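Local coordinates for protein probable transcriptional regulator (Pseudomonas aeruginosa, PDB 2ESN) that probably regulates transcription as a LysR-type regulator, joining a DNA-binding helix-turn-helix domain to a domain that would sense a small-molecule effector, at residues G167-Y178 and I275-V286; V236-G244 and A256-L266. One frame throughout, in Å; residues are numbered along the deposited sequence.

Contact 1. Residues G167-Y178 and I275-V286; sequences GIQAHDWFADRY and IPPYVLRLYSHV
The hydroxyl oxygen of Ser284 is gripped by two partners: OG accepts from Gln169 NE2 at 3.2 Å, with the oxygen close to the amide plane, and meets a water that also bonds to His171 ND1 and to Leu282 O. Gln169 and Ser284 are a hydrogen-bonded pair of the antiparallel strands 168-176 and 278-285, part of the periplasmic-binding-protein-like fold of the LysR effector domain. A beta bulge shifts the register: Leu280 O accepts from Trp173 N (2.9 Å), whereas Leu280 N donates to Phe174 O (2.7 Å). With CG between the backbone N and the carbonyl carbon (chi1 59°), Trp173 lays its indole across the neighbouring strand, where Leu280 CB sits over the six-membered ring, 4.1 Å from its centroid; an apolar residue suits that face. At the Asp172-Arg281 pair the carboxylate and guanidinium planes are 87° apart. Arg281 NH1 has a second acidic partner, Asp158, which probably helps to fix the bent side chain. Where strand 278-285 begins, Tyr178 CE1 touches Tyr278 CD1 at 3.6 Å, the two rings meeting obliquely. Asp172 OD1 makes its salt bridge from above, 3.1 Å from Arg281 NE, over the centre of the guanidinium with no N-H aimed at it.

Contact 2. Residues V236-G244 and A256-L266; sequences VLAALFLAG and AARALAEAAGL
The ring of Phe241 meets the other helix at several points: its CD2 touches Ala264 CB at 3.5 Å and its CE1 Leu260 CD1 at 3.7 Å, both obliquely, and its CZ lies 4.0 Å from Ala263 CB. With CG beside the backbone N and anti to the carbonyl carbon (chi1 -74°), the phenyl swings across to these groups, and Phe113 of the second subunit packs edge-to-face with it. Helices 236-244 and 256-264 cross at 41° with axes 9.3 Å apart, an apolar helix pair without direct hydrogen bonds across it. Leu240 divides its branches: CD1 rests by Ala256, while CD2 reaches Ala257 and meets Leu266 CD1 at 3.6 Å. Small alanines suit the places where these larger side chains press in. Gly244 lets the backbones close up, its CA lying 3.3 Å from Ala264 O, where a side chain would clash. Gly265, the first residue to leave helical angles, takes positive phi in a Schellman motif, and one water donates to both Gly244 O and Gly265 O. Asp109 accepts from the backbone N of Val236 and Leu237 at the start of the first helix; Val181 of strand 168-183 packs on Leu240, Ala257 and Leu266, and Leu237 meets Leu237 of the second subunit.

Contact 2 is nested within the loop that contact 1 closes, and both belong to the LysR effector domain. Their centres lie 23 Å apart and their nearest atoms about 5 Å, so they do not touch, but shared elements tie them together. Strand 168-183 pairs in contact 1 and continues to Val181 beside the helices of contact 2. Tyr110 of helix 109-126 touches Phe174 and Leu280 on one side of this relation, Val236 and Ala256 on the other. His255, just ahead of 256-266, donates its backbone N to Asp176. No ligand marks a pocket here; in relatives the effector binds between two lobes. Contact 2, unlike contact 1, also meets the second subunit.

Contact 1. Residues G167-Y178 and I275-V286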
loop_
_atom_site.group_PDB
_atom_site.type_symbol
_atom_site.label_atom_id
_atom_site.label_comp_id
_atom_site.label_asym_id
_atom_site.label_seq_id
_atom_site.Cartn_x
_atom_site.Cartn_y
_atom_site.Cartn_z
ATOM N N GLY C 167 -3.107 21.365 -9.095
ATOM C CA GLY C 167 -2.718 20.501 -10.193
ATOM C C GLY C 167 -3.880 19.848 -10.946
ATOM O O GLY C 167 -3.659 19.261 -12.010
ATOM N N ILE C 168 -5.101 19.949 -10.421
ATOM C CA ILE C 168 -6.284 19.451 -11.142
ATOM C C ILE C 168 -6.972 20.537 -11.955
ATOM O O ILE C 168 -7.318 21.597 -11.436
ATOM C CB ILE C 168 -7.323 18.802 -10.200
ATOM C CG1 ILE C 168 -6.716 17.617 -9.438
ATOM C CG2 ILE C 168 -8.590 18.384 -10.970
ATOM C CD1 ILE C 168 -5.604 16.882 -10.172
ATOM N N GLN C 169 -7.161 20.261 -13.240
ATOM C CA GLN C 169 -8.063 21.049 -14.095
ATOM C C GLN C 169 -9.319 20.196 -14.485
ATOM O O GLN C 169 -9.253 18.957 -14.528
ATOM C CB GLN C 169 -7.317 21.513 -15.367
ATOM C CG GLN C 169 -6.800 20.347 -16.233
ATOM C CD GLN C 169 -5.866 20.760 -17.381
ATOM O OE1 GLN C 169 -5.583 21.958 -17.570
ATOM N NE2 GLN C 169 -5.361 19.756 -18.135
ATOM N N ALA C 170 -10.413 20.882 -14.808
ATOM C CA ALA C 170 -11.708 20.276 -15.094
ATOM C C ALA C 170 -12.319 20.915 -16.354
ATOM O O ALA C 170 -12.109 22.108 -16.628
ATOM C CB ALA C 170 -12.629 20.476 -13.926
ATOM N N HIS C 171 -13.048 20.112 -17.130
ATOM C CA HIS C 171 -13.766 20.626 -18.278
ATOM C C HIS C 171 -15.176 20.087 -18.265
ATOM O O HIS C 171 -15.388 18.858 -18.182
ATOM C CB HIS C 171 -13.044 20.261 -19.585
ATOM C CG HIS C 171 -11.785 21.046 -19.814
ATOM N ND1 HIS C 171 -10.541 20.604 -19.396
ATOM C CD2 HIS C 171 -11.580 22.248 -20.415
ATOM C CE1 HIS C 171 -9.625 21.496 -19.740
ATOM N NE2 HIS C 171 -10.230 22.500 -20.360
ATOM N N ASP C 172 -16.141 20.987 -18.390
ATOM C CA ASP C 172 -17.550 20.593 -18.351
ATOM C C ASP C 172 -17.995 19.894 -19.612
ATOM O O ASP C 172 -17.626 20.321 -20.727
ATOM C CB ASP C 172 -18.398 21.811 -18.064
ATOM C CG ASP C 172 -18.024 22.449 -16.753
ATOM O OD1 ASP C 172 -17.519 21.745 -15.841
ATOM O OD2 ASP C 172 -18.216 23.668 -16.645
ATOM N N TRP C 173 -18.753 18.810 -19.457
ATOM C CA TRP C 173 -19.315 18.133 -20.659
ATOM C C TRP C 173 -20.839 17.860 -20.760
ATOM O O TRP C 173 -21.344 17.507 -21.844
ATOM C CB TRP C 173 -18.471 16.909 -21.044
ATOM C CG TRP C 173 -18.363 15.870 -19.973
ATOM C CD1 TRP C 173 -17.501 15.890 -18.926
ATOM C CD2 TRP C 173 -19.151 14.652 -19.839
ATOM N NE1 TRP C 173 -17.705 14.773 -18.142
ATOM C CE2 TRP C 173 -18.687 13.985 -18.698
ATOM C CE3 TRP C 173 -20.209 14.079 -20.577
ATOM C CZ2 TRP C 173 -19.237 12.730 -18.251
ATOM C CZ3 TRP C 173 -20.756 12.853 -20.155
ATOM C CH2 TRP C 173 -20.273 12.195 -18.986
ATOM N N PHE C 174 -21.563 18.033 -19.659
ATOM C CA PHE C 174 -23.004 17.773 -19.636
ATOM C C PHE C 174 -23.673 18.456 -18.457
ATOM O O PHE C 174 -23.337 18.162 -17.292
ATOM C CB PHE C 174 -23.254 16.268 -19.502
ATOM C CG PHE C 174 -24.708 15.872 -19.642
ATOM C CD1 PHE C 174 -25.467 16.301 -20.737
ATOM C CD2 PHE C 174 -25.306 15.052 -18.697
ATOM C CE1 PHE C 174 -26.832 15.922 -20.871
ATOM C CE2 PHE C 174 -26.629 14.655 -18.825
ATOM C CZ PHE C 174 -27.416 15.091 -19.918
ATOM N N ALA C 175 -24.604 19.357 -18.745
ATOM C CA ALA C 175 -25.475 19.931 -17.678
ATOM C C ALA C 175 -26.802 19.141 -17.625
ATOM O O ALA C 175 -27.377 18.879 -18.649
ATOM C CB ALA C 175 -25.742 21.475 -17.940
ATOM N N ASP C 176 -27.244 18.735 -16.453
ATOM C CA ASP C 176 -28.540 18.035 -16.294
ATOM C C ASP C 176 -29.144 18.408 -14.914
ATOM O O ASP C 176 -28.540 19.154 -14.140
ATOM C CB ASP C 176 -28.321 16.499 -16.403
ATOM C CG ASP C 176 -29.621 15.660 -16.584
ATOM O OD1 ASP C 176 -30.619 16.044 -17.262
ATOM O OD2 ASP C 176 -29.562 14.522 -16.106
ATOM N N ARG C 177 -30.318 17.872 -14.607
ATOM C CA ARG C 177 -30.904 18.045 -13.286
ATOM C C ARG C 177 -31.322 16.703 -12.660
ATOM O O ARG C 177 -31.381 15.653 -13.352
ATOM C CB ARG C 177 -32.093 19.000 -13.398
ATOM C CG ARG C 177 -33.144 18.582 -14.450
ATOM C CD ARG C 177 -34.236 19.659 -14.566
ATOM N NE ARG C 177 -35.519 19.079 -15.014
ATOM C CZ ARG C 177 -35.897 18.930 -16.290
ATOM N NH1 ARG C 177 -35.108 19.301 -17.311
ATOM N NH2 ARG C 177 -37.076 18.373 -16.550
ATOM N N TYR C 178 -31.555 16.739 -11.355
ATOM C CA TYR C 178 -32.143 15.621 -10.611
ATOM C C TYR C 178 -33.670 15.655 -10.647
ATOM O O TYR C 178 -34.269 16.736 -10.707
ATOM C CB TYR C 178 -31.724 15.644 -9.157
ATOM C CG TYR C 178 -30.368 15.029 -8.918
ATOM C CD1 TYR C 178 -29.214 15.673 -9.357
ATOM C CD2 TYR C 178 -30.233 13.800 -8.254
ATOM C CE1 TYR C 178 -27.942 15.084 -9.181
ATOM C CE2 TYR C 178 -28.982 13.221 -8.022
ATOM C CZ TYR C 178 -27.840 13.871 -8.497
ATOM O OH TYR C 178 -26.589 13.314 -8.321
ATOM N N ILE C 275 -32.970 21.847 -5.958
ATOM C CA ILE C 275 -31.676 21.165 -6.160
ATOM C C ILE C 275 -30.956 21.858 -7.280
ATOM O O ILE C 275 -31.509 21.993 -8.350
ATOM C CB ILE C 275 -31.856 19.663 -6.574
ATOM C CG1 ILE C 275 -32.848 18.935 -5.648
ATOM C CG2 ILE C 275 -30.504 18.950 -6.548
ATOM C CD1 ILE C 275 -33.437 17.541 -6.260
ATOM N N PRO C 276 -29.722 22.361 -7.045
ATOM C CA PRO C 276 -28.936 22.841 -8.206
ATOM C C PRO C 276 -28.784 21.811 -9.353
ATOM O O PRO C 276 -28.649 20.612 -9.081
ATOM C CB PRO C 276 -27.549 23.153 -7.619
ATOM C CG PRO C 276 -27.638 22.998 -6.095
ATOM C CD PRO C 276 -29.054 22.605 -5.741
ATOM N N PRO C 277 -28.784 22.293 -10.613
ATOM C CA PRO C 277 -28.464 21.516 -11.777
ATOM C C PRO C 277 -27.089 21.010 -11.481
ATOM O O PRO C 277 -26.365 21.622 -10.693
ATOM C CB PRO C 277 -28.393 22.556 -12.914
ATOM C CG PRO C 277 -29.350 23.671 -12.442
ATOM C CD PRO C 277 -29.056 23.711 -10.948
ATOM N N TYR C 278 -26.748 19.861 -12.031
ATOM C CA TYR C 278 -25.381 19.386 -11.939
ATOM C C TYR C 278 -24.718 19.555 -13.291
ATOM O O TYR C 278 -25.381 19.655 -14.361
ATOM C CB TYR C 278 -25.323 17.937 -11.429
ATOM C CG TYR C 278 -25.894 16.916 -12.385
ATOM C CD1 TYR C 278 -27.254 16.563 -12.345
ATOM C CD2 TYR C 278 -25.074 16.289 -13.336
ATOM C CE1 TYR C 278 -27.776 15.585 -13.232
ATOM C CE2 TYR C 278 -25.577 15.323 -14.222
ATOM C CZ TYR C 278 -26.939 14.980 -14.190
ATOM O OH TYR C 278 -27.426 14.035 -15.088
ATOM N N VAL C 279 -23.403 19.628 -13.252
ATOM C CA VAL C 279 -22.629 19.712 -14.462
ATOM C C VAL C 279 -21.584 18.637 -14.334
ATOM O O VAL C 279 -20.807 18.671 -13.359
ATOM C CB VAL C 279 -21.982 21.131 -14.637
ATOM C CG1 VAL C 279 -21.141 21.184 -15.897
ATOM C CG2 VAL C 279 -23.082 22.176 -14.726
ATOM N N LEU C 280 -21.606 17.662 -15.256
ATOM C CA LEU C 280 -20.636 16.544 -15.220
ATOM C C LEU C 280 -19.332 17.047 -15.830
ATOM O O LEU C 280 -19.356 17.840 -16.754
ATOM C CB LEU C 280 -21.119 15.315 -16.011
ATOM C CG LEU C 280 -22.343 14.542 -15.490
ATOM C CD1 LEU C 280 -22.496 13.267 -16.304
ATOM C CD2 LEU C 280 -22.195 14.176 -14.009
ATOM N N ARG C 281 -18.209 16.601 -15.313
ATOM C CA ARG C 281 -16.959 17.132 -15.798
ATOM C C ARG C 281 -15.878 16.118 -15.949
ATOM O O ARG C 281 -15.946 14.986 -15.478
ATOM C CB ARG C 281 -16.479 18.364 -14.994
ATOM C CG ARG C 281 -16.755 18.296 -13.551
ATOM C CD ARG C 281 -17.141 19.659 -13.031
ATOM N NE ARG C 281 -16.103 20.630 -13.286
ATOM C CZ ARG C 281 -16.220 21.934 -13.063
ATOM N NH1 ARG C 281 -17.370 22.424 -12.573
ATOM N NH2 ARG C 281 -15.187 22.739 -13.316
ATOM N N LEU C 282 -14.890 16.546 -16.710
ATOM C CA LEU C 282 -13.773 15.704 -17.035
ATOM C C LEU C 282 -12.621 16.338 -16.274
ATOM O O LEU C 282 -12.271 17.482 -16.525
ATOM C CB LEU C 282 -13.569 15.754 -18.552
ATOM C CG LEU C 282 -12.345 15.020 -19.066
ATOM C CD1 LEU C 282 -12.582 13.508 -18.891
ATOM C CD2 LEU C 282 -11.981 15.425 -20.547
ATOM N N TYR C 283 -12.057 15.598 -15.334
ATOM C CA TYR C 283 -10.910 16.056 -14.583
ATOM C C TYR C 283 -9.589 15.431 -15.055
ATOM O O TYR C 283 -9.529 14.238 -15.388
ATOM C CB TYR C 283 -11.060 15.731 -13.117
ATOM C CG TYR C 283 -12.341 16.173 -12.476
ATOM C CD1 TYR C 283 -13.434 15.292 -12.400
ATOM C CD2 TYR C 283 -12.452 17.430 -11.858
ATOM C CE1 TYR C 283 -14.600 15.644 -11.790
ATOM C CE2 TYR C 283 -13.646 17.804 -11.228
ATOM C CZ TYR C 283 -14.718 16.895 -11.198
ATOM O OH TYR C 283 -15.924 17.224 -10.590
ATOM N N SER C 284 -8.548 16.272 -15.070
ATOM C CA SER C 284 -7.192 15.840 -15.307
ATOM C C SER C 284 -6.187 16.694 -14.527
ATOM O O SER C 284 -6.491 17.821 -14.086
ATOM C CB SER C 284 -6.837 15.894 -16.787
ATOM O OG SER C 284 -7.067 17.199 -17.238
ATOM N N HIS C 285 -5.017 16.093 -14.357
ATOM C CA HIS C 285 -3.807 16.731 -13.857
ATOM C C HIS C 285 -3.114 17.602 -14.924
ATOM O O HIS C 285 -2.887 17.147 -16.049
ATOM C CB HIS C 285 -2.852 15.643 -13.395
ATOM C CG HIS C 285 -1.829 16.115 -12.413
ATOM N ND1 HIS C 285 -0.740 16.882 -12.781
ATOM C CD2 HIS C 285 -1.736 15.940 -11.074
ATOM C CE1 HIS C 285 -0.024 17.159 -11.709
ATOM N NE2 HIS C 285 -0.606 16.601 -10.661
ATOM N N VAL C 286 -2.765 18.836 -14.540
ATOM C CA VAL C 286 -1.967 19.788 -15.357
ATOM C C VAL C 286 -0.715 19.156 -16.016
ATOM O O VAL C 286 -0.386 19.517 -17.143
ATOM C CB VAL C 286 -1.625 21.106 -14.569
ATOM C CG1 VAL C 286 -0.936 22.114 -15.460
ATOM C CG2 VAL C 286 -2.900 21.745 -14.001
HETATM O O HOH W 1 -9.815 18.017 -18.310
HETATM O O HOH W 2 -30.912 19.249 -10.332
#

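Contact 2. Residues V236-G244 and A256-L266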
loop_
_atom_site.group_PDB
_atom_site.type_symbol
_atom_site.label_atom_id
_atom_site.label_comp_id
_atom_site.label_asym_id
_atom_site.label_seq_id
_atom_site.Cartn_x
_atom_site.Cartn_y
_atom_site.Cartn_z
ATOM N N VAL C 236 -26.649 3.959 -9.902
ATOM C CA VAL C 236 -27.895 4.614 -10.330
ATOM C C VAL C 236 -28.779 3.686 -11.166
ATOM O O VAL C 236 -30.003 3.616 -10.962
ATOM C CB VAL C 236 -27.610 5.890 -11.153
ATOM C CG1 VAL C 236 -28.890 6.738 -11.339
ATOM C CG2 VAL C 236 -26.714 6.721 -10.424
ATOM N N LEU C 237 -28.167 2.912 -12.079
ATOM C CA LEU C 237 -28.980 2.180 -13.001
ATOM C C LEU C 237 -29.657 1.006 -12.309
ATOM O O LEU C 237 -30.836 0.790 -12.534
ATOM C CB LEU C 237 -28.210 1.784 -14.286
ATOM C CG LEU C 237 -27.655 2.876 -15.206
ATOM C CD1 LEU C 237 -26.948 2.190 -16.449
ATOM C CD2 LEU C 237 -28.701 3.921 -15.631
ATOM N N ALA C 238 -28.950 0.276 -11.455
ATOM C CA ALA C 238 -29.635 -0.729 -10.654
ATOM C C ALA C 238 -30.679 -0.063 -9.728
ATOM O O ALA C 238 -31.702 -0.666 -9.454
ATOM C CB ALA C 238 -28.658 -1.573 -9.861
ATOM N N ALA C 239 -30.374 1.137 -9.234
ATOM C CA ALA C 239 -31.267 1.834 -8.277
ATOM C C ALA C 239 -32.610 2.161 -8.919
ATOM O O ALA C 239 -33.653 2.094 -8.272
ATOM C CB ALA C 239 -30.616 3.139 -7.807
ATOM N N LEU C 240 -32.570 2.528 -10.183
ATOM C CA LEU C 240 -33.757 2.860 -10.973
ATOM C C LEU C 240 -34.630 1.616 -11.061
ATOM O O LEU C 240 -35.839 1.698 -10.831
ATOM C CB LEU C 240 -33.331 3.396 -12.367
ATOM C CG LEU C 240 -32.840 4.837 -12.313
ATOM C CD1 LEU C 240 -31.959 5.186 -13.499
ATOM C CD2 LEU C 240 -34.029 5.790 -12.285
ATOM N N PHE C 241 -34.049 0.435 -11.266
ATOM C CA PHE C 241 -34.886 -0.783 -11.212
ATOM C C PHE C 241 -35.427 -1.095 -9.817
ATOM O O PHE C 241 -36.563 -1.604 -9.673
ATOM C CB PHE C 241 -34.171 -2.032 -11.758
ATOM C CG PHE C 241 -34.052 -2.023 -13.263
ATOM C CD1 PHE C 241 -32.880 -1.578 -13.870
ATOM C CD2 PHE C 241 -35.143 -2.459 -14.056
ATOM C CE1 PHE C 241 -32.766 -1.602 -15.294
ATOM C CE2 PHE C 241 -35.081 -2.462 -15.452
ATOM C CZ PHE C 241 -33.882 -2.035 -16.085
ATOM N N LEU C 242 -34.623 -0.809 -8.800
ATOM C CA LEU C 242 -35.103 -0.968 -7.436
ATOM C C LEU C 242 -36.377 -0.118 -7.172
ATOM O O LEU C 242 -37.375 -0.590 -6.642
ATOM C CB LEU C 242 -33.969 -0.578 -6.461
ATOM C CG LEU C 242 -34.401 -0.388 -4.974
ATOM C CD1 LEU C 242 -34.905 -1.749 -4.380
ATOM C CD2 LEU C 242 -33.220 0.132 -4.174
ATOM N N ALA C 243 -36.322 1.143 -7.541
ATOM C CA ALA C 243 -37.474 2.069 -7.466
ATOM C C ALA C 243 -38.755 1.644 -8.196
ATOM O O ALA C 243 -39.877 2.004 -7.747
ATOM C CB ALA C 243 -37.052 3.422 -7.953
ATOM N N GLY C 244 -38.599 0.945 -9.347
ATOM C CA GLY C 244 -39.701 0.380 -10.118
ATOM C C GLY C 244 -40.329 -0.868 -9.511
ATOM O O GLY C 244 -41.440 -1.220 -9.882
ATOM N N ALA C 256 -30.512 9.687 -16.740
ATOM C CA ALA C 256 -30.595 8.228 -16.494
ATOM C C ALA C 256 -32.045 7.703 -16.263
ATOM O O ALA C 256 -32.467 6.628 -16.774
ATOM C CB ALA C 256 -29.646 7.815 -15.340
ATOM N N ALA C 257 -32.806 8.446 -15.473
ATOM C CA ALA C 257 -34.153 8.055 -15.158
ATOM C C ALA C 257 -34.990 8.022 -16.450
ATOM O O ALA C 257 -35.788 7.082 -16.665
ATOM C CB ALA C 257 -34.773 9.072 -14.113
ATOM N N ARG C 258 -34.837 9.038 -17.304
ATOM C CA ARG C 258 -35.511 8.982 -18.635
ATOM C C ARG C 258 -35.157 7.785 -19.480
ATOM O O ARG C 258 -36.030 7.236 -20.105
ATOM C CB ARG C 258 -35.217 10.214 -19.461
ATOM C CG ARG C 258 -35.861 11.451 -18.924
ATOM C CD ARG C 258 -35.508 12.660 -19.800
ATOM N NE ARG C 258 -36.716 13.049 -20.516
ATOM C CZ ARG C 258 -37.130 12.538 -21.682
ATOM N NH1 ARG C 258 -38.274 12.968 -22.204
ATOM N NH2 ARG C 258 -36.401 11.618 -22.339
ATOM N N ALA C 259 -33.889 7.384 -19.514
ATOM C CA ALA C 259 -33.469 6.176 -20.258
ATOM C C ALA C 259 -34.070 4.864 -19.718
ATOM O O ALA C 259 -34.234 3.845 -20.428
ATOM C CB ALA C 259 -31.949 6.087 -20.237
ATOM N N LEU C 260 -34.370 4.831 -18.429
ATOM C CA LEU C 260 -34.911 3.606 -17.886
ATOM C C LEU C 260 -36.406 3.667 -17.547
ATOM O O LEU C 260 -36.910 2.708 -17.017
ATOM C CB LEU C 260 -34.068 3.151 -16.665
ATOM C CG LEU C 260 -32.690 2.554 -17.009
ATOM C CD1 LEU C 260 -32.006 1.947 -15.741
ATOM C CD2 LEU C 260 -32.833 1.471 -18.122
ATOM N N ALA C 261 -37.087 4.780 -17.817
ATOM C CA ALA C 261 -38.477 4.990 -17.349
ATOM C C ALA C 261 -39.370 3.821 -17.773
ATOM O O ALA C 261 -40.143 3.221 -16.967
ATOM C CB ALA C 261 -39.013 6.341 -17.845
ATOM N N GLU C 262 -39.226 3.420 -19.019
ATOM C CA GLU C 262 -40.043 2.275 -19.500
ATOM C C GLU C 262 -39.565 0.929 -19.052
ATOM O O GLU C 262 -40.354 0.109 -18.605
ATOM C CB GLU C 262 -40.113 2.296 -21.043
ATOM C CG GLU C 262 -41.259 3.095 -21.547
ATOM C CD GLU C 262 -42.590 2.348 -21.350
ATOM O OE1 GLU C 262 -42.595 1.077 -21.246
ATOM O OE2 GLU C 262 -43.632 3.044 -21.307
ATOM N N ALA C 263 -38.282 0.681 -19.238
ATOM C CA ALA C 263 -37.670 -0.589 -18.804
ATOM C C ALA C 263 -37.969 -0.930 -17.340
ATOM O O ALA C 263 -38.182 -2.121 -17.024
ATOM C CB ALA C 263 -36.182 -0.526 -18.980
ATOM N N ALA C 264 -37.910 0.075 -16.430
ATOM C CA ALA C 264 -38.100 -0.249 -14.996
ATOM C C ALA C 264 -39.528 0.080 -14.517
ATOM O O ALA C 264 -39.834 -0.134 -13.340
ATOM C CB ALA C 264 -37.078 0.458 -14.136
ATOM N N GLY C 265 -40.375 0.617 -15.387
ATOM C CA GLY C 265 -41.774 1.003 -14.993
ATOM C C GLY C 265 -41.782 2.224 -14.052
ATOM O O GLY C 265 -42.234 2.114 -12.890
ATOM N N LEU C 266 -41.311 3.388 -14.516
ATOM C CA LEU C 266 -41.185 4.553 -13.584
ATOM C C LEU C 266 -42.011 5.706 -13.966
ATOM O O LEU C 266 -42.232 5.871 -15.148
ATOM C CB LEU C 266 -39.725 5.087 -13.575
ATOM C CG LEU C 266 -38.664 4.001 -13.369
ATOM C CD1 LEU C 266 -37.177 4.596 -13.548
ATOM C CD2 LEU C 266 -38.864 3.287 -12.025
HETATM O O HOH W 3 -43.049 -0.212 -11.799
#